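Local coordinates for protein beta-mannosidase (Trichoderma harzianum, PDB 4CVU) that probably hydrolyses terminal beta-mannosidic linkages, as a fungal beta-mannosidase of glycoside hydrolase family 2, at residues Q240-A245 and V524-S529; F375-H380 and D760-V765; C672-L677 and W937-P942. All blocks are in the same frame, centred on the assembly; numbering follows the deposited sequence.

Contact 1. Residues Q240-A245 and V524-S529. With NAG (2-acetamido-2-deoxy-beta-D-glucopyranose), chain E; NAG (2-acetamido-2-deoxy-beta-D-glucopyranose), chain B.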
loop_
_atom_site.group_PDB
_atom_site.type_symbol
_atom_site.label_atom_id
_atom_site.label_comp_id
_atom_site.label_asym_id
_atom_site.label_seq_id
_atom_site.Cartn_x
_atom_site.Cartn_y
_atom_site.Cartn_z
ATOM N N GLN A 240 -44.907 34.914 12.407
ATOM C CA GLN A 240 -43.537 34.841 11.856
ATOM C C GLN A 240 -43.556 34.565 10.365
ATOM O O GLN A 240 -44.291 33.700 9.889
ATOM C CB GLN A 240 -42.699 33.769 12.585
ATOM C CG GLN A 240 -41.267 33.567 12.060
ATOM C CD GLN A 240 -40.443 32.611 12.917
ATOM O OE1 GLN A 240 -40.913 32.040 13.912
ATOM N NE2 GLN A 240 -39.159 32.448 12.536
ATOM N N PHE A 241 -42.697 35.256 9.641
ATOM C CA PHE A 241 -42.438 34.946 8.251
ATOM C C PHE A 241 -40.942 34.749 7.949
ATOM O O PHE A 241 -40.097 35.225 8.682
ATOM C CB PHE A 241 -43.003 36.047 7.360
ATOM C CG PHE A 241 -42.829 35.773 5.893
ATOM C CD1 PHE A 241 -43.561 34.779 5.272
ATOM C CD2 PHE A 241 -41.885 36.452 5.160
ATOM C CE1 PHE A 241 -43.391 34.521 3.928
ATOM C CE2 PHE A 241 -41.706 36.185 3.824
ATOM C CZ PHE A 241 -42.467 35.226 3.208
ATOM N N ASN A 242 -40.627 34.079 6.865
ATOM C CA ASN A 242 -39.249 33.845 6.494
ATOM C C ASN A 242 -38.465 35.131 6.307
ATOM O O ASN A 242 -38.936 36.056 5.688
ATOM C CB ASN A 242 -39.208 33.020 5.214
ATOM C CG ASN A 242 -40.187 31.863 5.236
ATOM O OD1 ASN A 242 -41.391 32.044 5.162
ATOM N ND2 ASN A 242 -39.673 30.683 5.326
ATOM N N ASN A 243 -37.256 35.166 6.846
ATOM C CA ASN A 243 -36.325 36.264 6.618
ATOM C C ASN A 243 -36.605 37.550 7.421
ATOM O O ASN A 243 -35.937 38.537 7.264
ATOM C CB ASN A 243 -36.206 36.562 5.116
ATOM C CG ASN A 243 -35.446 35.478 4.358
ATOM O OD1 ASN A 243 -34.271 35.634 4.121
ATOM N ND2 ASN A 243 -36.084 34.396 4.027
ATOM N N PHE A 244 -37.591 37.518 8.311
ATOM C CA PHE A 244 -37.934 38.665 9.160
ATOM C C PHE A 244 -37.890 38.248 10.642
ATOM O O PHE A 244 -38.280 37.117 11.004
ATOM C CB PHE A 244 -39.326 39.212 8.800
ATOM C CG PHE A 244 -39.385 39.876 7.455
ATOM C CD1 PHE A 244 -39.647 39.146 6.331
ATOM C CD2 PHE A 244 -39.160 41.233 7.321
ATOM C CE1 PHE A 244 -39.697 39.737 5.076
ATOM C CE2 PHE A 244 -39.194 41.838 6.075
ATOM C CZ PHE A 244 -39.451 41.092 4.947
ATOM N N ALA A 245 -37.359 39.135 11.480
ATOM C CA ALA A 245 -37.197 38.847 12.900
ATOM C C ALA A 245 -38.572 38.636 13.542
ATOM O O ALA A 245 -39.414 39.502 13.430
ATOM C CB ALA A 245 -36.499 40.002 13.575
ATOM N N VAL A 524 -41.731 27.453 -2.896
ATOM C CA VAL A 524 -41.803 26.083 -2.339
ATOM C C VAL A 524 -41.397 26.036 -0.860
ATOM O O VAL A 524 -42.080 25.410 -0.036
ATOM C CB VAL A 524 -40.950 25.082 -3.126
ATOM C CG1 VAL A 524 -40.871 23.740 -2.404
ATOM C CG2 VAL A 524 -41.512 24.861 -4.514
ATOM N N LEU A 525 -40.312 26.702 -0.492
ATOM C CA LEU A 525 -39.902 26.747 0.926
ATOM C C LEU A 525 -40.951 27.449 1.811
ATOM O O LEU A 525 -41.290 26.961 2.906
ATOM C CB LEU A 525 -38.584 27.484 1.095
ATOM C CG LEU A 525 -38.150 27.750 2.542
ATOM C CD1 LEU A 525 -38.061 26.460 3.344
ATOM C CD2 LEU A 525 -36.802 28.446 2.545
ATOM N N ALA A 526 -41.374 28.628 1.356
ATOM C CA ALA A 526 -42.387 29.402 2.068
ATOM C C ALA A 526 -43.724 28.645 2.231
ATOM O O ALA A 526 -44.382 28.762 3.269
ATOM C CB ALA A 526 -42.621 30.759 1.410
ATOM N N ALA A 527 -44.079 27.847 1.244
ATOM C CA ALA A 527 -45.248 26.996 1.350
ATOM C C ALA A 527 -45.123 25.973 2.477
ATOM O O ALA A 527 -46.123 25.551 3.048
ATOM C CB ALA A 527 -45.485 26.288 0.038
ATOM N N ASN A 528 -43.896 25.560 2.793
ATOM C CA ASN A 528 -43.659 24.446 3.741
ATOM C C ASN A 528 -42.919 24.796 5.028
ATOM O O ASN A 528 -42.657 23.913 5.857
ATOM C CB ASN A 528 -42.956 23.309 2.990
ATOM C CG ASN A 528 -43.895 22.615 2.007
ATOM O OD1 ASN A 528 -44.717 21.793 2.399
ATOM N ND2 ASN A 528 -43.768 22.946 0.734
ATOM N N SER A 529 -42.618 26.076 5.213
ATOM C CA SER A 529 -41.902 26.545 6.406
ATOM C C SER A 529 -42.113 28.037 6.634
ATOM O O SER A 529 -41.924 28.827 5.704
ATOM C CB SER A 529 -40.375 26.282 6.248
ATOM O OG SER A 529 -39.696 26.530 7.465
HETATM C C1 NAG E . -49.540 24.942 2.652
HETATM C C2 NAG E . -49.901 24.095 1.426
HETATM C C3 NAG E . -49.262 24.694 0.192
HETATM C C4 NAG E . -49.573 26.167 0.080
HETATM C C5 NAG E . -49.261 26.885 1.395
HETATM C C6 NAG E . -49.629 28.373 1.345
HETATM C C7 NAG E . -50.283 21.800 2.177
HETATM C C8 NAG E . -49.759 20.404 2.340
HETATM N N2 NAG E . -49.508 22.715 1.606
HETATM O O3 NAG E . -49.779 24.080 -0.962
HETATM O O4 NAG E . -48.751 26.784 -0.894
HETATM O O5 NAG E . -49.932 26.275 2.464
HETATM O O6 NAG E . -50.959 28.514 0.841
HETATM O O7 NAG E . -51.428 22.036 2.568
HETATM C C1 NAG B . -49.082 24.236 7.861
HETATM C C2 NAG B . -49.721 25.544 7.400
HETATM C C3 NAG B . -50.422 25.327 6.076
HETATM C C4 NAG B . -49.425 24.780 5.036
HETATM C C5 NAG B . -48.725 23.549 5.610
HETATM C C6 NAG B . -47.585 22.990 4.764
HETATM C C7 NAG B . -50.406 27.077 9.182
HETATM C C8 NAG B . -51.441 27.417 10.217
HETATM N N2 NAG B . -50.638 26.007 8.435
HETATM O O3 NAG B . -50.940 26.565 5.656
HETATM O O4 NAG B . -50.106 24.408 3.855
HETATM O O5 NAG B . -48.170 23.830 6.869
HETATM O O6 NAG B . -47.193 21.757 5.346
HETATM O O7 NAG B . -49.413 27.790 9.065
HETATM O O HOH W 1 -44.059 30.924 5.019
#
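N242 meets S529 through one well-formed bond, a compact case of an asparagine joining a loop to the C-terminal region of a helix. Its ND2 donates to the carbonyl S529 O at 2.9 Å, with an N-H...O angle of 157°. The acceptor lies almost in the plane of the N242 amide, yet the amide nitrogen stands well above the carbonyl plane of S529, 49° out of it. N242 OD1 lies 4.2 Å from A526 CB on the helix, while ND2 comes 4.3 Å from L525 CG. A water extends this polar patch: it is 2.9 Å from N242 OD1 and 2.8 Å from A526 O, although acceptors elsewhere compete for its protons.

N242 has CG anti to its carbonyl carbon (chi1 -45°), a setting in which OD1 rests 3.4 Å above one face of the F241 ring, toward its rim. N242 itself is the second residue of a type II turn running from F241 to F244. On the other segment, S529 OG is hydrogen-bonded to N476, and N528 ND2 reaches back 3.1 Å to V524 O, four residues earlier, while N528 OD1 takes a bond from R473. A527 faces away from the loop, its CB 3.4 Å from O4 of the chain E N-acetylglucosamine, part of a glycan attached to the protein.

Because ND2 also donates to I532 O, two carbonyls grip the same nitrogen and settle which way round the buried amide sits. The chemistry therefore makes for a specific, largely polar link between the loop following strand 227-237 and the C-terminal region of helix 506-528, in which one amide nitrogen serves two backbone carbonyls, S529 O and I532 O.

Contact 2. Residues F375-H380 and D760-V765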
loop_
_atom_site.group_PDB
_atom_site.type_symbol
_atom_site.label_atom_id
_atom_site.label_comp_id
_atom_site.label_asym_id
_atom_site.label_seq_id
_atom_site.Cartn_x
_atom_site.Cartn_y
_atom_site.Cartn_z
ATOM N N PHE A 375 -26.770 35.973 11.621
ATOM C CA PHE A 375 -27.735 35.086 12.195
ATOM C C PHE A 375 -28.185 35.597 13.574
ATOM O O PHE A 375 -27.400 36.225 14.274
ATOM C CB PHE A 375 -27.121 33.701 12.304
ATOM C CG PHE A 375 -26.975 32.986 10.991
ATOM C CD1 PHE A 375 -25.854 33.168 10.195
ATOM C CD2 PHE A 375 -27.960 32.101 10.559
ATOM C CE1 PHE A 375 -25.740 32.486 9.013
ATOM C CE2 PHE A 375 -27.832 31.411 9.378
ATOM C CZ PHE A 375 -26.745 31.616 8.599
ATOM N N GLU A 376 -29.420 35.308 13.959
ATOM C CA GLU A 376 -29.951 35.584 15.304
ATOM C C GLU A 376 -30.651 34.353 15.885
ATOM O O GLU A 376 -31.448 33.720 15.200
ATOM C CB GLU A 376 -30.948 36.724 15.258
ATOM C CG GLU A 376 -30.353 38.029 14.763
ATOM C CD GLU A 376 -31.349 39.159 14.705
ATOM O OE1 GLU A 376 -32.502 38.994 15.181
ATOM O OE2 GLU A 376 -30.984 40.222 14.156
ATOM N N ILE A 377 -30.365 34.022 17.136
ATOM C CA ILE A 377 -30.993 32.866 17.777
ATOM C C ILE A 377 -31.894 33.352 18.896
ATOM O O ILE A 377 -31.452 34.001 19.808
ATOM C CB ILE A 377 -29.980 31.818 18.274
ATOM C CG1 ILE A 377 -30.638 30.564 18.869
ATOM C CG2 ILE A 377 -29.047 32.387 19.317
ATOM C CD1 ILE A 377 -31.249 29.598 17.907
ATOM N N ASN A 378 -33.182 33.050 18.768
ATOM C CA ASN A 378 -34.178 33.501 19.714
ATOM C C ASN A 378 -34.046 35.020 19.917
ATOM O O ASN A 378 -34.107 35.484 20.998
ATOM C CB ASN A 378 -34.043 32.778 21.034
ATOM C CG ASN A 378 -34.318 31.305 20.913
ATOM O OD1 ASN A 378 -35.226 30.912 20.214
ATOM N ND2 ASN A 378 -33.519 30.479 21.599
ATOM N N GLY A 379 -33.832 35.756 18.860
ATOM C CA GLY A 379 -33.761 37.197 18.936
ATOM C C GLY A 379 -32.405 37.788 19.242
ATOM O O GLY A 379 -32.224 38.968 19.098
ATOM N N HIS A 380 -31.431 36.965 19.603
ATOM C CA HIS A 380 -30.074 37.461 19.916
ATOM C C HIS A 380 -29.110 37.227 18.762
ATOM O O HIS A 380 -28.993 36.111 18.263
ATOM C CB HIS A 380 -29.499 36.791 21.162
ATOM C CG HIS A 380 -30.393 36.875 22.364
ATOM N ND1 HIS A 380 -31.491 36.053 22.536
ATOM C CD2 HIS A 380 -30.347 37.671 23.456
ATOM C CE1 HIS A 380 -32.073 36.335 23.691
ATOM N NE2 HIS A 380 -31.407 37.321 24.261
ATOM N N ASP A 760 -16.793 36.973 22.264
ATOM C CA ASP A 760 -18.099 36.705 21.661
ATOM C C ASP A 760 -19.269 36.584 22.662
ATOM O O ASP A 760 -20.396 36.207 22.288
ATOM C CB ASP A 760 -18.036 35.486 20.745
ATOM C CG ASP A 760 -17.930 34.173 21.496
ATOM O OD1 ASP A 760 -17.840 34.159 22.764
ATOM O OD2 ASP A 760 -17.926 33.146 20.789
ATOM N N LEU A 761 -18.980 36.873 23.924
ATOM C CA LEU A 761 -19.975 36.769 24.982
ATOM C C LEU A 761 -21.023 37.867 24.821
ATOM O O LEU A 761 -20.765 38.899 24.178
ATOM C CB LEU A 761 -19.308 36.859 26.353
ATOM C CG LEU A 761 -18.285 35.770 26.662
ATOM C CD1 LEU A 761 -17.493 36.155 27.909
ATOM C CD2 LEU A 761 -18.922 34.396 26.821
ATOM N N TRP A 762 -22.199 37.637 25.395
ATOM C CA TRP A 762 -23.336 38.570 25.236
ATOM C C TRP A 762 -23.425 39.611 26.365
ATOM O O TRP A 762 -24.451 40.246 26.553
ATOM C CB TRP A 762 -24.669 37.816 25.104
ATOM C CG TRP A 762 -24.738 36.813 23.936
ATOM C CD1 TRP A 762 -23.801 36.622 22.942
ATOM C CD2 TRP A 762 -25.810 35.920 23.645
ATOM N NE1 TRP A 762 -24.229 35.665 22.082
ATOM C CE2 TRP A 762 -25.448 35.195 22.496
ATOM C CE3 TRP A 762 -27.043 35.640 24.259
ATOM C CZ2 TRP A 762 -26.276 34.204 21.943
ATOM C CZ3 TRP A 762 -27.857 34.661 23.713
ATOM C CH2 TRP A 762 -27.471 33.956 22.566
ATOM N N GLU A 763 -22.343 39.772 27.098
ATOM C CA GLU A 763 -22.226 40.788 28.151
ATOM C C GLU A 763 -20.758 41.241 28.221
ATOM O O GLU A 763 -19.860 40.479 27.852
ATOM C CB GLU A 763 -22.654 40.217 29.499
ATOM C CG GLU A 763 -21.723 39.132 30.020
ATOM C CD GLU A 763 -22.290 38.356 31.189
ATOM O OE1 GLU A 763 -23.530 38.151 31.250
ATOM O OE2 GLU A 763 -21.479 37.934 32.045
ATOM N N PRO A 764 -20.517 42.482 28.666
ATOM C CA PRO A 764 -19.140 42.907 28.905
ATOM C C PRO A 764 -18.378 41.960 29.837
ATOM O O PRO A 764 -18.978 41.312 30.685
ATOM C CB PRO A 764 -19.295 44.308 29.531
ATOM C CG PRO A 764 -20.763 44.531 29.728
ATOM C CD PRO A 764 -21.467 43.599 28.806
ATOM N N VAL A 765 -17.067 41.855 29.625
ATOM C CA VAL A 765 -16.165 41.175 30.554
ATOM C C VAL A 765 -14.903 41.992 30.763
ATOM O O VAL A 765 -14.518 42.789 29.910
ATOM C CB VAL A 765 -15.755 39.766 30.079
ATOM C CG1 VAL A 765 -16.977 38.891 29.971
ATOM C CG2 VAL A 765 -15.032 39.799 28.738
#
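H380 and W762 form an aromatic pair whose planes are nearly parallel, 10° apart, but so far slid that the rings barely overlap; their centroids lie 4.9 Å apart. CZ3 of W762 sits over one face of the imidazole, toward the rim, 3.6 Å from H380 CG. A CH-pi contact completes the pair: H380 CB stands 3.9 Å from the centroid of the six-membered ring of W762, over its face.

Plain apolar contact is limited to I377, whose CG2 comes obliquely to W762 CH2 at 3.9 Å.

Polar bonds brace the hairpin from within. I377 and H380 close a type I' turn by paired backbone bonds, I377 N to H380 O at 2.7 Å and H380 N to I377 O at 3.0 Å. With CG anti to its carbonyl carbon (chi1 -53°), H380 also brings ND1 round to I377 O, a weak bond in the imidazole plane. An alanine in place of W762 would probably strip H380 of the ring beneath its CB and open a gap beside I377 CG2.

The hairpin joins strands 374-377 and 380-389; W762, also touching F382 and P833, reaches it from the loop between strands 752-759 and 765-774 of the Ig/CBM-like domain.

Contact 3. Residues C672-L677 and W937-P942; sequences CHATQL and WDLTTP
L939 alone carries the C-terminal segment's side of this contact, its two methyl groups meeting H673, A674 and L677 on one face of helix 664-692. The residues before it set up the turn that presents it. The W937 carbonyl accepts twice from T940: from the backbone N at 3.1 Å and from OG1 at 2.9 Å, the hydroxyl lying in the carbonyl plane on a lone pair. D938 follows, its carboxylate bonded through OD2 to the backbone N of S935 and its carbonyl taking a bond from K661, just ahead of the helix.

L939 then turns inward with CG anti to its carbonyl carbon (chi1 -62°), and its two methyls go to different partners. CD1 meets L677 CD1 tip to tip at 3.9 Å and lies 4.3 Å from A674 CB. CD2 comes instead to the edge of the H673 imidazole, near its plane, 4.2 Å from H673 CD2. H673 has CG anti to its backbone N (chi1 -178°), and its side chain crosses that of L939 at about a right angle. L677 CG lies 4.3 Å above one face of the H673 ring, which also meets the ring of W888.

T940, exposed, closes the turn back to W937. T941 lays CG2 3.5 Å above a face of the W937 ring, while its carbonyl accepts a second bond from K661. P942, the last residue, pairs its backbone with T662 and ends the chain in a carboxylate.

Apolar contact through L939 and polar contact through K661 and T662 thus hold the tail against helix 664-692 and the residues just ahead of it. This is interdomain packing, a single leucine from the tail that follows the last strand, 932-934, of the C-terminal Ig-fold domain, set against a long helix.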
loop_
_atom_site.group_PDB
_atom_site.type_symbol
_atom_site.label_atom_id
_atom_site.label_comp_id
_atom_site.label_asym_id
_atom_site.label_seq_id
_atom_site.Cartn_x
_atom_site.Cartn_y
_atom_site.Cartn_z
ATOM N N CYS A 672 5.330 17.555 4.724
ATOM C CA CYS A 672 3.888 17.596 4.946
ATOM C C CYS A 672 3.467 18.497 6.137
ATOM O O CYS A 672 2.442 19.156 6.081
ATOM C CB CYS A 672 3.314 16.170 5.137
ATOM S SG CYS A 672 3.289 15.221 3.593
ATOM N N HIS A 673 4.250 18.481 7.212
ATOM C CA HIS A 673 3.950 19.196 8.444
ATOM C C HIS A 673 4.193 20.696 8.271
ATOM O O HIS A 673 3.395 21.494 8.748
ATOM C CB HIS A 673 4.810 18.625 9.554
ATOM C CG HIS A 673 4.573 19.232 10.891
ATOM N ND1 HIS A 673 3.360 19.183 11.517
ATOM C CD2 HIS A 673 5.400 19.886 11.734
ATOM C CE1 HIS A 673 3.434 19.794 12.684
ATOM N NE2 HIS A 673 4.666 20.216 12.845
ATOM N N ALA A 674 5.240 21.082 7.546
ATOM C CA ALA A 674 5.458 22.536 7.261
ATOM C C ALA A 674 4.323 23.192 6.492
ATOM O O ALA A 674 4.006 24.380 6.744
ATOM C CB ALA A 674 6.792 22.756 6.546
ATOM N N THR A 675 3.762 22.484 5.496
ATOM C CA THR A 675 2.593 22.982 4.756
ATOM C C THR A 675 1.445 23.212 5.708
ATOM O O THR A 675 0.706 24.194 5.564
ATOM C CB THR A 675 2.154 22.111 3.548
ATOM O OG1 THR A 675 1.591 20.848 4.003
ATOM C CG2 THR A 675 3.302 21.844 2.614
ATOM N N GLN A 676 1.292 22.331 6.713
ATOM C CA GLN A 676 0.245 22.489 7.706
ATOM C C GLN A 676 0.463 23.680 8.627
ATOM O O GLN A 676 -0.475 24.239 9.079
ATOM C CB GLN A 676 0.135 21.228 8.587
ATOM C CG GLN A 676 -0.437 20.090 7.809
ATOM C CD GLN A 676 -0.780 18.920 8.688
ATOM O OE1 GLN A 676 -0.874 19.037 9.907
ATOM N NE2 GLN A 676 -1.051 17.812 8.062
ATOM N N LEU A 677 1.714 24.017 8.917
ATOM C CA LEU A 677 2.014 25.122 9.792
ATOM C C LEU A 677 1.616 26.411 9.111
ATOM O O LEU A 677 1.131 27.351 9.777
ATOM C CB LEU A 677 3.501 25.177 10.133
ATOM C CG LEU A 677 4.091 24.049 11.001
ATOM C CD1 LEU A 677 5.563 24.323 11.197
ATOM C CD2 LEU A 677 3.384 23.928 12.353
ATOM N N TRP A 937 12.247 23.405 15.635
ATOM C CA TRP A 937 13.664 23.038 15.548
ATOM C C TRP A 937 13.876 21.775 14.742
ATOM O O TRP A 937 14.831 21.650 13.985
ATOM C CB TRP A 937 14.245 22.867 16.973
ATOM C CG TRP A 937 15.547 22.139 17.033
ATOM C CD1 TRP A 937 15.745 20.816 17.367
ATOM C CD2 TRP A 937 16.826 22.672 16.717
ATOM N NE1 TRP A 937 17.062 20.512 17.277
ATOM C CE2 TRP A 937 17.757 21.625 16.877
ATOM C CE3 TRP A 937 17.275 23.932 16.305
ATOM C CZ2 TRP A 937 19.132 21.792 16.650
ATOM C CZ3 TRP A 937 18.643 24.111 16.071
ATOM C CH2 TRP A 937 19.564 23.038 16.251
ATOM N N ASP A 938 12.964 20.826 14.886
ATOM C CA ASP A 938 13.190 19.517 14.271
ATOM C C ASP A 938 13.021 19.542 12.740
ATOM O O ASP A 938 13.525 18.663 12.071
ATOM C CB ASP A 938 12.256 18.486 14.879
ATOM C CG ASP A 938 12.614 18.188 16.302
ATOM O OD1 ASP A 938 13.714 17.661 16.527
ATOM O OD2 ASP A 938 11.809 18.503 17.191
ATOM N N LEU A 939 12.369 20.574 12.194
ATOM C CA LEU A 939 12.279 20.724 10.736
ATOM C C LEU A 939 13.657 20.972 10.104
ATOM O O LEU A 939 13.846 20.684 8.933
ATOM C CB LEU A 939 11.346 21.869 10.345
ATOM C CG LEU A 939 9.865 21.772 10.752
ATOM C CD1 LEU A 939 9.105 22.951 10.192
ATOM C CD2 LEU A 939 9.253 20.488 10.237
ATOM N N THR A 940 14.601 21.458 10.903
ATOM C CA THR A 940 15.857 22.028 10.428
ATOM C C THR A 940 17.031 21.036 10.551
ATOM O O THR A 940 18.100 21.311 10.040
ATOM C CB THR A 940 16.170 23.349 11.201
ATOM O OG1 THR A 940 16.866 23.078 12.433
ATOM C CG2 THR A 940 14.864 24.140 11.550
ATOM N N THR A 941 16.832 19.897 11.216
ATOM C CA THR A 941 17.873 18.901 11.418
ATOM C C THR A 941 17.907 17.839 10.297
ATOM O O THR A 941 16.896 17.625 9.624
ATOM C CB THR A 941 17.668 18.165 12.756
ATOM O OG1 THR A 941 16.365 17.572 12.796
ATOM C CG2 THR A 941 17.806 19.125 13.933
ATOM N N PRO A 942 19.036 17.186 10.090
ATOM C CA PRO A 942 19.107 16.172 9.061
ATOM C C PRO A 942 18.419 14.917 9.554
ATOM O O PRO A 942 18.197 14.833 10.766
ATOM C CB PRO A 942 20.610 15.950 8.881
ATOM C CG PRO A 942 21.272 16.646 10.001
ATOM C CD PRO A 942 20.213 17.097 10.954
ATOM O OXT PRO A 942 18.062 14.080 8.715
#

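Taken together, the three contacts show how a multidomain hydrolase is knitted together by small interfaces between distant parts of its sequence. Contacts 1 and 2 lie nearest each other, with centres 23 Å apart and nearest atoms about 4 Å, and their segments alternate along the chain. Contacts 2 and 3 alternate as well, 40 Å apart between centres, whereas contact 1 closes before contact 3 opens, 51 Å away and across the chain's centre. In contact 2, strand 374-377 pairs with 380-389 of the mixed sheet, probably part of the catalytic barrel; helices 506-528 and 664-692 serve contacts 1 and 3. Beta domains preceding and following the central part are thereby tied to it.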